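Long-range contacts in insecticidal Delta-Endotoxin Cry8Ea1 (Bacillus Thuringiensis, PDB 3EB7), which kills larvae of the underground pest Holotrichia parallela, probably by forming pores in midgut cell membranes as other three-domain Cry toxins do: residues Tyr342-Thr347 with Lys393-Glu398; Lys300-Gln305 with Asn424-Val429; Thr281-Tyr286 with Ile334-Phe339; Arg4-Thr9 with Glu49-Gln54. All coordinates share one frame; numbering follows the deposited sequence.

Interaction 1 of 4, residues Tyr342-Thr347 with Lys393-Glu398; sequences YKTLST and KDSEVE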
loop_
_atom_site.group_PDB
_atom_site.type_symbol
_atom_site.label_atom_id
_atom_site.label_comp_id
_atom_site.label_asym_id
_atom_site.label_seq_id
_atom_site.Cartn_x
_atom_site.Cartn_y
_atom_site.Cartn_z
ATOM N N TYR A 342 10.003 -9.577 -8.875
ATOM C CA TYR A 342 9.573 -9.796 -7.496
ATOM C C TYR A 342 10.700 -9.787 -6.457
ATOM O O TYR A 342 10.435 -9.746 -5.266
ATOM C CB TYR A 342 8.710 -11.066 -7.401
ATOM C CG TYR A 342 9.380 -12.313 -7.904
ATOM C CD1 TYR A 342 10.175 -13.102 -7.050
ATOM C CD2 TYR A 342 9.247 -12.702 -9.241
ATOM C CE1 TYR A 342 10.845 -14.257 -7.538
ATOM C CE2 TYR A 342 9.895 -13.851 -9.728
ATOM C CZ TYR A 342 10.675 -14.625 -8.875
ATOM O OH TYR A 342 11.314 -15.742 -9.378
ATOM N N LYS A 343 11.952 -9.814 -6.900
ATOM C CA LYS A 343 13.079 -9.808 -5.970
ATOM C C LYS A 343 14.297 -9.265 -6.654
ATOM O O LYS A 343 14.547 -9.557 -7.816
ATOM C CB LYS A 343 13.378 -11.213 -5.445
ATOM C CG LYS A 343 14.652 -11.284 -4.577
ATOM C CD LYS A 343 14.648 -12.500 -3.682
ATOM C CE LYS A 343 15.677 -13.499 -4.042
ATOM N NZ LYS A 343 16.767 -13.533 -3.042
ATOM N N THR A 344 15.033 -8.425 -5.938
ATOM C CA THR A 344 16.292 -7.929 -6.393
ATOM C C THR A 344 17.252 -8.314 -5.298
ATOM O O THR A 344 16.901 -8.248 -4.108
ATOM C CB THR A 344 16.302 -6.371 -6.611
ATOM O OG1 THR A 344 15.983 -5.680 -5.388
ATOM C CG2 THR A 344 15.314 -5.969 -7.724
ATOM N N LEU A 345 18.449 -8.741 -5.700
ATOM C CA LEU A 345 19.523 -8.994 -4.769
ATOM C C LEU A 345 20.675 -8.154 -5.271
ATOM O O LEU A 345 21.151 -8.383 -6.364
ATOM C CB LEU A 345 19.836 -10.492 -4.753
ATOM C CG LEU A 345 20.678 -11.097 -3.606
ATOM C CD1 LEU A 345 22.139 -10.929 -3.905
ATOM C CD2 LEU A 345 20.410 -10.531 -2.219
ATOM N N SER A 346 21.098 -7.142 -4.507
ATOM C CA SER A 346 22.081 -6.192 -5.010
ATOM C C SER A 346 23.331 -6.215 -4.173
ATOM O O SER A 346 23.265 -6.412 -2.953
ATOM C CB SER A 346 21.545 -4.759 -5.021
ATOM O OG SER A 346 20.227 -4.670 -5.555
ATOM N N THR A 347 24.467 -5.969 -4.819
ATOM C CA THR A 347 25.699 -5.830 -4.109
ATOM C C THR A 347 26.132 -4.357 -4.094
ATOM O O THR A 347 26.574 -3.802 -5.094
ATOM C CB THR A 347 26.786 -6.754 -4.719
ATOM O OG1 THR A 347 26.327 -8.110 -4.669
ATOM C CG2 THR A 347 28.119 -6.640 -3.962
ATOM N N LYS A 393 22.100 -6.512 -0.517
ATOM C CA LYS A 393 20.796 -5.986 -0.172
ATOM C C LYS A 393 19.736 -6.865 -0.871
ATOM O O LYS A 393 19.770 -7.079 -2.074
ATOM C CB LYS A 393 20.659 -4.498 -0.524
ATOM C CG LYS A 393 21.872 -3.589 -0.305
ATOM C CD LYS A 393 22.384 -3.487 1.125
ATOM C CE LYS A 393 21.478 -2.609 2.057
ATOM N NZ LYS A 393 20.908 -1.331 1.446
ATOM N N ASP A 394 18.854 -7.448 -0.070
ATOM C CA ASP A 394 17.898 -8.435 -0.520
ATOM C C ASP A 394 16.584 -7.762 -0.289
ATOM O O ASP A 394 16.232 -7.454 0.836
ATOM C CB ASP A 394 18.048 -9.708 0.329
ATOM C CG ASP A 394 16.953 -10.755 0.074
ATOM O OD1 ASP A 394 17.023 -11.839 0.709
ATOM O OD2 ASP A 394 16.025 -10.525 -0.731
ATOM N N SER A 395 15.857 -7.515 -1.368
ATOM C CA SER A 395 14.632 -6.726 -1.290
ATOM C C SER A 395 13.537 -7.394 -0.439
ATOM O O SER A 395 12.664 -6.716 0.160
ATOM C CB SER A 395 14.128 -6.396 -2.706
ATOM O OG SER A 395 13.656 -7.547 -3.355
ATOM N N GLU A 396 13.592 -8.719 -0.366
ATOM C CA GLU A 396 12.585 -9.489 0.388
ATOM C C GLU A 396 12.691 -9.305 1.883
ATOM O O GLU A 396 11.819 -9.738 2.604
ATOM C CB GLU A 396 12.650 -10.991 0.073
ATOM C CG GLU A 396 12.200 -11.317 -1.339
ATOM C CD GLU A 396 12.053 -12.815 -1.549
ATOM O OE1 GLU A 396 11.077 -13.217 -2.227
ATOM O OE2 GLU A 396 12.912 -13.580 -1.023
ATOM N N VAL A 397 13.757 -8.693 2.353
ATOM C CA VAL A 397 13.864 -8.305 3.745
ATOM C C VAL A 397 12.897 -7.110 4.034
ATOM O O VAL A 397 12.225 -7.062 5.066
ATOM C CB VAL A 397 15.369 -7.985 4.110
ATOM C CG1 VAL A 397 15.501 -7.331 5.496
ATOM C CG2 VAL A 397 16.209 -9.252 4.038
ATOM N N GLU A 398 12.837 -6.160 3.105
ATOM C CA GLU A 398 12.001 -4.955 3.246
ATOM C C GLU A 398 10.602 -5.179 2.663
ATOM O O GLU A 398 9.602 -4.774 3.259
ATOM C CB GLU A 398 12.718 -3.767 2.601
ATOM C CG GLU A 398 14.172 -3.674 3.062
ATOM C CD GLU A 398 14.916 -2.440 2.570
ATOM O OE1 GLU A 398 16.141 -2.312 2.846
ATOM O OE2 GLU A 398 14.295 -1.568 1.932
HETATM O O HOH W 1 9.369 -11.709 -3.341
HETATM O O HOH W 2 17.927 -5.054 -3.967
#

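Interaction 2 of 4, residues Lys300-Gln305 with Asn424-Val429; sequences KWIGHQ and NPDVPV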
loop_
_atom_site.group_PDB
_atom_site.type_symbol
_atom_site.label_atom_id
_atom_site.label_comp_id
_atom_site.label_asym_id
_atom_site.label_seq_id
_atom_site.Cartn_x
_atom_site.Cartn_y
_atom_site.Cartn_z
ATOM N N LYS A 300 31.019 -0.468 -11.700
ATOM C CA LYS A 300 29.818 -0.089 -10.974
ATOM C C LYS A 300 28.828 0.677 -11.843
ATOM O O LYS A 300 29.179 1.216 -12.866
ATOM C CB LYS A 300 30.186 0.706 -9.707
ATOM C CG LYS A 300 30.982 1.960 -9.958
ATOM C CD LYS A 300 31.074 2.802 -8.664
ATOM C CE LYS A 300 32.247 3.812 -8.651
ATOM N NZ LYS A 300 31.983 4.891 -9.612
ATOM N N TRP A 301 27.586 0.697 -11.393
ATOM C CA TRP A 301 26.469 1.399 -12.005
ATOM C C TRP A 301 26.695 2.900 -11.773
ATOM O O TRP A 301 26.595 3.397 -10.604
ATOM C CB TRP A 301 25.215 0.908 -11.267
ATOM C CG TRP A 301 23.834 1.434 -11.687
ATOM C CD1 TRP A 301 23.489 2.712 -12.109
ATOM C CD2 TRP A 301 22.603 0.684 -11.645
ATOM N NE1 TRP A 301 22.120 2.770 -12.354
ATOM C CE2 TRP A 301 21.557 1.554 -12.061
ATOM C CE3 TRP A 301 22.285 -0.634 -11.288
ATOM C CZ2 TRP A 301 20.227 1.129 -12.161
ATOM C CZ3 TRP A 301 20.959 -1.056 -11.392
ATOM C CH2 TRP A 301 19.944 -0.164 -11.825
ATOM N N ILE A 302 27.053 3.603 -12.853
ATOM C CA ILE A 302 27.278 5.062 -12.822
ATOM C C ILE A 302 26.155 5.911 -13.463
ATOM O O ILE A 302 26.201 7.139 -13.412
ATOM C CB ILE A 302 28.643 5.503 -13.457
ATOM C CG1 ILE A 302 28.691 5.151 -14.954
ATOM C CG2 ILE A 302 29.809 4.939 -12.698
ATOM C CD1 ILE A 302 29.915 5.745 -15.725
ATOM N N GLY A 303 25.163 5.264 -14.062
ATOM C CA GLY A 303 24.025 5.958 -14.664
ATOM C C GLY A 303 23.106 4.936 -15.292
ATOM O O GLY A 303 23.493 3.772 -15.458
ATOM N N HIS A 304 21.879 5.337 -15.606
ATOM C CA HIS A 304 20.916 4.460 -16.276
ATOM C C HIS A 304 19.886 5.253 -17.042
ATOM O O HIS A 304 19.689 6.449 -16.832
ATOM C CB HIS A 304 20.226 3.487 -15.297
ATOM C CG HIS A 304 19.337 4.141 -14.282
ATOM N ND1 HIS A 304 19.808 4.616 -13.075
ATOM C CD2 HIS A 304 17.999 4.358 -14.276
ATOM C CE1 HIS A 304 18.804 5.129 -12.385
ATOM N NE2 HIS A 304 17.690 4.959 -13.075
ATOM N N GLN A 305 19.227 4.549 -17.937
ATOM C CA GLN A 305 18.148 5.079 -18.734
ATOM C C GLN A 305 16.971 4.163 -18.449
ATOM O O GLN A 305 17.083 2.948 -18.506
ATOM C CB GLN A 305 18.569 5.050 -20.211
ATOM C CG GLN A 305 17.855 6.051 -21.053
ATOM C CD GLN A 305 17.831 5.711 -22.529
ATOM O OE1 GLN A 305 18.325 6.472 -23.333
ATOM N NE2 GLN A 305 17.240 4.586 -22.888
ATOM N N ASN A 424 28.263 10.239 -6.905
ATOM C CA ASN A 424 29.245 10.621 -5.871
ATOM C C ASN A 424 28.625 10.975 -4.548
ATOM O O ASN A 424 28.566 12.169 -4.217
ATOM C CB ASN A 424 30.085 11.840 -6.279
ATOM C CG ASN A 424 30.540 11.799 -7.703
ATOM O OD1 ASN A 424 30.668 12.864 -8.335
ATOM N ND2 ASN A 424 30.797 10.596 -8.233
ATOM N N PRO A 425 28.193 9.959 -3.776
ATOM C CA PRO A 425 28.351 8.524 -4.090
ATOM C C PRO A 425 27.298 7.981 -5.104
ATOM O O PRO A 425 26.183 8.504 -5.167
ATOM C CB PRO A 425 28.201 7.869 -2.729
ATOM C CG PRO A 425 27.254 8.773 -2.002
ATOM C CD PRO A 425 27.499 10.173 -2.501
ATOM N N ASP A 426 27.671 6.970 -5.895
ATOM C CA ASP A 426 26.802 6.412 -6.951
ATOM C C ASP A 426 25.831 5.434 -6.310
ATOM O O ASP A 426 26.184 4.263 -6.026
ATOM C CB ASP A 426 27.635 5.727 -8.039
ATOM C CG ASP A 426 28.667 6.676 -8.686
ATOM O OD1 ASP A 426 28.411 7.907 -8.745
ATOM O OD2 ASP A 426 29.732 6.202 -9.158
ATOM N N VAL A 427 24.641 5.944 -6.009
ATOM C CA VAL A 427 23.663 5.198 -5.253
ATOM C C VAL A 427 22.253 5.221 -5.889
ATOM O O VAL A 427 21.617 6.271 -5.948
ATOM C CB VAL A 427 23.566 5.682 -3.758
ATOM C CG1 VAL A 427 22.598 4.825 -2.997
ATOM C CG2 VAL A 427 24.905 5.665 -3.060
ATOM N N PRO A 428 21.777 4.052 -6.358
ATOM C CA PRO A 428 20.386 3.883 -6.817
ATOM C C PRO A 428 19.367 3.626 -5.700
ATOM O O PRO A 428 19.716 3.142 -4.612
ATOM C CB PRO A 428 20.462 2.675 -7.773
ATOM C CG PRO A 428 21.763 1.919 -7.421
ATOM C CD PRO A 428 22.591 2.812 -6.503
ATOM N N VAL A 429 18.111 3.989 -5.958
ATOM C CA VAL A 429 17.010 3.643 -5.061
ATOM C C VAL A 429 15.993 2.906 -5.928
ATOM O O VAL A 429 15.735 3.302 -7.064
ATOM C CB VAL A 429 16.398 4.932 -4.372
ATOM C CG1 VAL A 429 15.081 4.660 -3.695
ATOM C CG2 VAL A 429 17.366 5.495 -3.354
HETATM O O HOH W 3 26.151 2.532 -8.183
#

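Interaction 3 of 4, residues Thr281-Tyr286 with Ile334-Phe339; sequences TRLSIY and IGFTGF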
loop_
_atom_site.group_PDB
_atom_site.type_symbol
_atom_site.label_atom_id
_atom_site.label_comp_id
_atom_site.label_asym_id
_atom_site.label_seq_id
_atom_site.Cartn_x
_atom_site.Cartn_y
_atom_site.Cartn_z
ATOM N N THR A 281 9.289 -0.732 -18.389
ATOM C CA THR A 281 9.382 -1.447 -19.680
ATOM C C THR A 281 10.818 -1.733 -20.167
ATOM O O THR A 281 11.081 -2.706 -20.881
ATOM C CB THR A 281 8.614 -0.705 -20.803
ATOM O OG1 THR A 281 9.210 0.569 -21.017
ATOM C CG2 THR A 281 7.128 -0.544 -20.439
ATOM N N ARG A 282 11.763 -0.901 -19.769
ATOM C CA ARG A 282 13.139 -1.107 -20.196
ATOM C C ARG A 282 14.088 -0.411 -19.245
ATOM O O ARG A 282 13.752 0.647 -18.702
ATOM C CB ARG A 282 13.307 -0.593 -21.627
ATOM C CG ARG A 282 14.506 -1.173 -22.356
ATOM C CD ARG A 282 14.483 -0.916 -23.875
ATOM N NE ARG A 282 15.613 -1.623 -24.511
ATOM C CZ ARG A 282 15.603 -2.917 -24.848
ATOM N NH1 ARG A 282 14.494 -3.653 -24.663
ATOM N NH2 ARG A 282 16.699 -3.467 -25.380
ATOM N N LEU A 283 15.255 -1.016 -18.999
ATOM C CA LEU A 283 16.321 -0.326 -18.223
ATOM C C LEU A 283 17.663 -0.505 -18.917
ATOM O O LEU A 283 18.011 -1.635 -19.256
ATOM C CB LEU A 283 16.448 -0.981 -16.851
ATOM C CG LEU A 283 16.735 -0.250 -15.543
ATOM C CD1 LEU A 283 17.645 -1.131 -14.743
ATOM C CD2 LEU A 283 17.301 1.103 -15.711
ATOM N N SER A 284 18.414 0.567 -19.130
ATOM C CA SER A 284 19.807 0.441 -19.583
ATOM C C SER A 284 20.713 0.898 -18.479
ATOM O O SER A 284 20.499 1.971 -17.969
ATOM C CB SER A 284 20.129 1.312 -20.817
ATOM O OG SER A 284 19.362 0.917 -21.914
ATOM N N ILE A 285 21.719 0.092 -18.120
ATOM C CA ILE A 285 22.635 0.458 -17.023
ATOM C C ILE A 285 24.009 0.763 -17.632
ATOM O O ILE A 285 24.523 -0.005 -18.433
ATOM C CB ILE A 285 22.739 -0.679 -15.974
ATOM C CG1 ILE A 285 21.354 -1.071 -15.452
ATOM C CG2 ILE A 285 23.753 -0.358 -14.842
ATOM C CD1 ILE A 285 21.329 -2.392 -14.626
ATOM N N TYR A 286 24.588 1.893 -17.271
ATOM C CA TYR A 286 25.882 2.313 -17.768
ATOM C C TYR A 286 26.917 2.084 -16.650
ATOM O O TYR A 286 26.701 2.451 -15.485
ATOM C CB TYR A 286 25.819 3.792 -18.223
ATOM C CG TYR A 286 24.839 3.984 -19.374
ATOM C CD1 TYR A 286 23.467 4.139 -19.153
ATOM C CD2 TYR A 286 25.283 3.970 -20.683
ATOM C CE1 TYR A 286 22.542 4.249 -20.238
ATOM C CE2 TYR A 286 24.395 4.094 -21.759
ATOM C CZ TYR A 286 23.030 4.225 -21.536
ATOM O OH TYR A 286 22.207 4.350 -22.634
ATOM N N ILE A 334 18.162 -4.065 -20.525
ATOM C CA ILE A 334 17.278 -5.079 -19.964
ATOM C C ILE A 334 15.837 -4.787 -20.365
ATOM O O ILE A 334 15.294 -3.723 -20.023
ATOM C CB ILE A 334 17.408 -5.181 -18.399
ATOM C CG1 ILE A 334 18.879 -5.425 -17.967
ATOM C CG2 ILE A 334 16.502 -6.275 -17.883
ATOM C CD1 ILE A 334 19.141 -5.356 -16.438
ATOM N N GLY A 335 15.221 -5.689 -21.129
ATOM C CA GLY A 335 13.799 -5.525 -21.507
ATOM C C GLY A 335 12.890 -6.058 -20.386
ATOM O O GLY A 335 13.025 -7.209 -19.998
ATOM N N PHE A 336 11.989 -5.226 -19.862
ATOM C CA PHE A 336 11.217 -5.565 -18.656
ATOM C C PHE A 336 9.689 -5.592 -18.936
ATOM O O PHE A 336 8.892 -5.897 -18.027
ATOM C CB PHE A 336 11.482 -4.535 -17.544
ATOM C CG PHE A 336 12.677 -4.826 -16.644
ATOM C CD1 PHE A 336 13.638 -3.858 -16.433
ATOM C CD2 PHE A 336 12.807 -6.031 -15.962
ATOM C CE1 PHE A 336 14.734 -4.076 -15.573
ATOM C CE2 PHE A 336 13.915 -6.264 -15.102
ATOM C CZ PHE A 336 14.865 -5.265 -14.908
ATOM N N THR A 337 9.294 -5.282 -20.175
ATOM C CA THR A 337 7.888 -5.228 -20.577
ATOM C C THR A 337 7.121 -6.472 -20.186
ATOM O O THR A 337 7.523 -7.590 -20.547
ATOM C CB THR A 337 7.719 -4.881 -22.087
ATOM O OG1 THR A 337 8.457 -3.700 -22.337
ATOM C CG2 THR A 337 6.278 -4.569 -22.483
ATOM N N GLY A 338 6.044 -6.255 -19.418
ATOM C CA GLY A 338 5.175 -7.291 -18.897
ATOM C C GLY A 338 5.706 -8.082 -17.721
ATOM O O GLY A 338 4.990 -8.897 -17.169
ATOM N N PHE A 339 6.959 -7.852 -17.340
ATOM C CA PHE A 339 7.599 -8.576 -16.234
ATOM C C PHE A 339 7.407 -7.915 -14.864
ATOM O O PHE A 339 7.732 -6.724 -14.658
ATOM C CB PHE A 339 9.123 -8.701 -16.464
ATOM C CG PHE A 339 9.537 -9.881 -17.328
ATOM C CD1 PHE A 339 10.051 -9.672 -18.604
ATOM C CD2 PHE A 339 9.445 -11.188 -16.847
ATOM C CE1 PHE A 339 10.437 -10.731 -19.409
ATOM C CE2 PHE A 339 9.856 -12.293 -17.655
ATOM C CZ PHE A 339 10.355 -12.048 -18.942
#

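Interaction 4 of 4, residues Arg4-Thr9 with Glu49-Gln54; sequences RDAVKT and EIFMEQ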
loop_
_atom_site.group_PDB
_atom_site.type_symbol
_atom_site.label_atom_id
_atom_site.label_comp_id
_atom_site.label_asym_id
_atom_site.label_seq_id
_atom_site.Cartn_x
_atom_site.Cartn_y
_atom_site.Cartn_z
ATOM N N ARG A 4 11.824 -6.542 10.298
ATOM C CA ARG A 4 11.598 -7.570 9.250
ATOM C C ARG A 4 10.427 -8.455 9.556
ATOM O O ARG A 4 9.595 -8.705 8.696
ATOM C CB ARG A 4 12.823 -8.508 9.055
ATOM C CG ARG A 4 14.157 -7.801 8.957
ATOM C CD ARG A 4 15.288 -8.615 9.582
ATOM N NE ARG A 4 15.674 -9.717 8.732
ATOM C CZ ARG A 4 16.810 -9.771 8.029
ATOM N NH1 ARG A 4 17.693 -8.778 8.088
ATOM N NH2 ARG A 4 17.063 -10.834 7.261
ATOM N N ASP A 5 10.402 -8.954 10.785
ATOM C CA ASP A 5 9.298 -9.777 11.326
ATOM C C ASP A 5 7.937 -9.067 11.288
ATOM O O ASP A 5 6.951 -9.629 10.813
ATOM C CB ASP A 5 9.635 -10.132 12.775
ATOM C CG ASP A 5 9.001 -11.441 13.232
ATOM O OD1 ASP A 5 8.089 -11.970 12.529
ATOM O OD2 ASP A 5 9.428 -11.938 14.325
ATOM N N ALA A 6 7.896 -7.833 11.798
ATOM C CA ALA A 6 6.660 -7.014 11.846
ATOM C C ALA A 6 6.103 -6.731 10.456
ATOM O O ALA A 6 4.910 -6.819 10.231
ATOM C CB ALA A 6 6.896 -5.738 12.596
ATOM N N VAL A 7 6.995 -6.434 9.530
ATOM C CA VAL A 7 6.646 -6.090 8.162
ATOM C C VAL A 7 6.189 -7.348 7.442
ATOM O O VAL A 7 5.267 -7.330 6.642
ATOM C CB VAL A 7 7.849 -5.410 7.474
ATOM C CG1 VAL A 7 7.692 -5.385 5.960
ATOM C CG2 VAL A 7 7.959 -3.986 8.005
ATOM N N LYS A 8 6.834 -8.459 7.781
ATOM C CA LYS A 8 6.445 -9.748 7.274
ATOM C C LYS A 8 5.010 -10.032 7.708
ATOM O O LYS A 8 4.185 -10.411 6.908
ATOM C CB LYS A 8 7.447 -10.797 7.781
ATOM C CG LYS A 8 7.494 -12.066 6.995
ATOM C CD LYS A 8 8.369 -13.083 7.711
ATOM C CE LYS A 8 7.887 -14.525 7.468
ATOM N NZ LYS A 8 7.004 -15.026 8.563
ATOM N N THR A 9 4.709 -9.807 8.979
ATOM C CA THR A 9 3.380 -10.043 9.535
ATOM C C THR A 9 2.310 -9.174 8.889
ATOM O O THR A 9 1.256 -9.666 8.479
ATOM C CB THR A 9 3.386 -9.777 11.050
ATOM O OG1 THR A 9 4.353 -10.648 11.654
ATOM C CG2 THR A 9 1.999 -10.038 11.664
ATOM N N GLU A 49 4.435 -7.600 20.826
ATOM C CA GLU A 49 5.693 -7.007 21.302
ATOM C C GLU A 49 6.594 -6.718 20.107
ATOM O O GLU A 49 7.237 -5.708 20.081
ATOM C CB GLU A 49 6.393 -7.927 22.328
ATOM C CG GLU A 49 7.893 -7.678 22.515
ATOM C CD GLU A 49 8.228 -6.356 23.246
ATOM O OE1 GLU A 49 7.312 -5.589 23.602
ATOM O OE2 GLU A 49 9.444 -6.079 23.470
ATOM N N ILE A 50 6.608 -7.598 19.107
ATOM C CA ILE A 50 7.297 -7.327 17.836
ATOM C C ILE A 50 6.861 -6.027 17.099
ATOM O O ILE A 50 7.714 -5.314 16.552
ATOM C CB ILE A 50 7.232 -8.593 16.935
ATOM C CG1 ILE A 50 7.977 -9.739 17.642
ATOM C CG2 ILE A 50 7.806 -8.337 15.503
ATOM C CD1 ILE A 50 7.724 -11.114 17.044
ATOM N N PHE A 51 5.566 -5.730 17.080
ATOM C CA PHE A 51 5.029 -4.463 16.557
ATOM C C PHE A 51 5.544 -3.235 17.323
ATOM O O PHE A 51 5.814 -2.173 16.730
ATOM C CB PHE A 51 3.473 -4.472 16.538
ATOM C CG PHE A 51 2.876 -5.357 15.463
ATOM C CD1 PHE A 51 2.034 -6.407 15.792
ATOM C CD2 PHE A 51 3.141 -5.114 14.106
ATOM C CE1 PHE A 51 1.474 -7.239 14.792
ATOM C CE2 PHE A 51 2.578 -5.921 13.090
ATOM C CZ PHE A 51 1.760 -6.987 13.440
ATOM N N MET A 52 5.689 -3.383 18.637
ATOM C CA MET A 52 6.199 -2.299 19.462
ATOM C C MET A 52 7.686 -2.085 19.207
ATOM O O MET A 52 8.144 -0.948 18.996
ATOM C CB MET A 52 5.965 -2.592 20.940
ATOM C CG MET A 52 4.527 -2.667 21.329
ATOM S SD MET A 52 4.391 -2.865 23.147
ATOM C CE MET A 52 2.619 -3.172 23.296
ATOM N N GLU A 53 8.438 -3.177 19.215
ATOM C CA GLU A 53 9.869 -3.126 18.925
ATOM C C GLU A 53 10.172 -2.496 17.563
ATOM O O GLU A 53 11.128 -1.713 17.415
ATOM C CB GLU A 53 10.494 -4.521 19.040
ATOM C CG GLU A 53 10.405 -5.108 20.455
ATOM C CD GLU A 53 11.078 -6.495 20.589
ATOM O OE1 GLU A 53 11.643 -7.023 19.609
ATOM O OE2 GLU A 53 11.041 -7.081 21.691
ATOM N N GLN A 54 9.367 -2.839 16.572
ATOM C CA GLN A 54 9.480 -2.224 15.245
ATOM C C GLN A 54 9.481 -0.687 15.295
ATOM O O GLN A 54 10.419 -0.045 14.876
ATOM C CB GLN A 54 8.333 -2.712 14.337
ATOM C CG GLN A 54 8.343 -2.049 12.996
ATOM C CD GLN A 54 7.032 -2.213 12.237
ATOM O OE1 GLN A 54 7.029 -2.189 11.003
ATOM N NE2 GLN A 54 5.927 -2.386 12.960
#

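Interaction 1 of 4, residues Tyr342-Thr347 with Lys393-Glu398
Lys343 NZ approaches the carboxylate of Asp394 from one side of its plane and Glu396 N from the other, tilted 49° out of it. Lys343 NZ lies 3.9 Å from Asp394 OD2, a long salt bridge, while Glu396 N donates to the same oxygen. The Glu396 carboxylate has Lys343 CD over one of its faces, 3.4 Å from Glu396 OE2. This is an N-cap joined to a sheet edge: strand 389-394, outermost in a four-stranded antiparallel Greek-key sheet of the central beta-prism domain, pairs with strand 340-352 and then enters a short, weakly bonded helical turn. Ser346 and Lys393 are a hydrogen-bonded pair, Leu345 and Asp394 a non-hydrogen-bonded one, and Leu345 CD2 packs 3.6 Å from Asp394 CB. Beyond them a side chain extends the strand pairing: with OG between its backbone N and carbonyl carbon (chi1 69°), Ser395 accepts from Thr344 N at 3.1 Å, while Ser395 N donates to Thr344 O. Glu396 OE1 also accepts from Asn408 ND2 of helix 408-411. One water donates both to Glu396 OE1 and, at 2.9 Å, to Tyr342 O.

Interaction 2 of 4, residues Lys300-Gln305 with Asn424-Val429
Lys300 turns its CG between its backbone N and carbonyl carbon (chi1 58°), and a bend at chi4 (70°) swings NZ onto the carboxylate of Asp426, whose own CG stands anti to the carbonyl carbon. The two side chains cross at about a right angle, and Lys300 NZ reaches Asp426 OD2 at 2.6 Å, nearly along the C-O axis of that oxygen. This short salt bridge is buried. Arg423 forms a second salt bridge to the same oxygen, and two cationic partners would probably keep the acid ionised. Ile302 runs alongside Asp426 in the same direction, its CG2 3.8 Å from Asp426 OD2, and lends the ion pair an apolar flank.

The backbones do not pair here. Instead a water bridges them, donating to Trp301 O at 2.6 Å and to Asp426 O at 2.8 Å. Farther along, Pro428 CG lies over one face of the Trp301 indole, 4.5 Å from Trp301 CD2, a loose apolar touch. The indole is pinned in rotation by Trp301 NE1, which donates in its own ring plane to His304 ND1 at 3.0 Å. His304 NE2 in turn bonds to Val419 O, consistent with a proton on NE2.

Within the beta-prism domain, the contact joins two of its sheets: strand 296-310, with a classic bulge at Ile302 and Gly303 facing Tyr286 of strand 278-292, meets the loop leading into strand 427-434 and the start of that strand, while Phe421 of strand 414-422 stacks on Trp301 and Val361 of strand 357-369 touches Pro428.

Interaction 3 of 4, residues Thr281-Tyr286 with Ile334-Phe339
Thr281 O is gripped by two donors from segment 334-339 that reach it from opposite faces of its carbonyl plane. Phe336 N donates at 2.9 Å from well above the plane, 56° out of it, and Thr337 OG1 at 3.2 Å, tilted 20°. The Thr337 rotamer (chi1 -53°) puts OG1 beside its own backbone N, on the side of Thr281 O. The two threonines lie side by side, pointing the same way. Before this point strand 330-335 pairs antiparallel with strand 278-292 at the edge of a four-stranded Greek-key sheet of the beta prism: Leu283 and Ile334 exchange two backbone bonds, with Ile334 N to Leu283 O at 2.7 Å. On the face that carries these two residues, the Phe336 ring takes Ile334 CG2 over one side, 3.5 Å above its plane and offset toward the rim, and Leu283 CB at its edge, 3.8 Å from Phe336 CE1. Phe366 and Phe379 meet this ring edge-to-face. On the other face Arg282 NH1 approaches Gly335 CA at 3.7 Å. A type II turn runs from Phe336 to Phe339. Thr281 O thus has two donors where the strand pairing ends, while one face is apolar and the other carries the exposed Arg282.

Interaction 4 of 4, residues Arg4-Thr9 with Glu49-Gln54
Ile50 meets helix 2-20 first. Its CG2, anti to its backbone N, is 3.7 Å from Ala6 N and equally near Asp5 CB, while CD1 goes on to Asp5 OD2 at 3.3 Å. The two side chains cross at about a right angle; the CG2 methyl lies against Asp5 CB and the end of the ethyl arm, CD1, against the carboxylate. Phe51 comes next, its ring leaning back to helix 2-20. With CG anti to the carbonyl carbon (chi1 -73°), CD2 packs 4.1 Å from Ala6 CB, and CZ approaches Thr9 CG2 obliquely at 3.5 Å. The ring also touches Ser134, Val135 and Gln138 of helix 133-153, the central helix of the bundle.

This is packing inside the N-terminal helical bundle of three-domain Cry toxins. The axes of the two short segments pass 8.7 Å apart at a crossing angle of -119°, and Ala6, with only a methyl side chain, sits among Ile50, Phe51 and Gln54, consistent with this approach. Glu53 bonds through OE1 to Ser2 near the start of helix 2-20. One turn on from Ile50, Gln54 lays its extended chain across Ala6, with Gln54 CB 3.8 Å and Gln54 CG 4.0 Å from Ala6 CB.

How the interactions relate
Interactions 1, 2 and 3 all belong to the beta-prism domain, their centres 16 to 17 Å from one another, while interaction 4 lies in the helical bundle. Interactions 2 and 3 share a sheet: strands 278-292 and 296-310 are neighbours, and Gly303 O lies 2.8 Å from Tyr286 N, a probable hydrogen bond. Interaction 3 leads through its turn into strand 340-352 of interaction 1, which is nested in the loop closed by interaction 2. Interaction 1 also touches the bundle, with Glu398 O 3.4 Å from Val7 CG1, so it borders interaction 4 at the domain interface. Interactions 3 and 4 are farthest apart, their centres about 34 Å from each other.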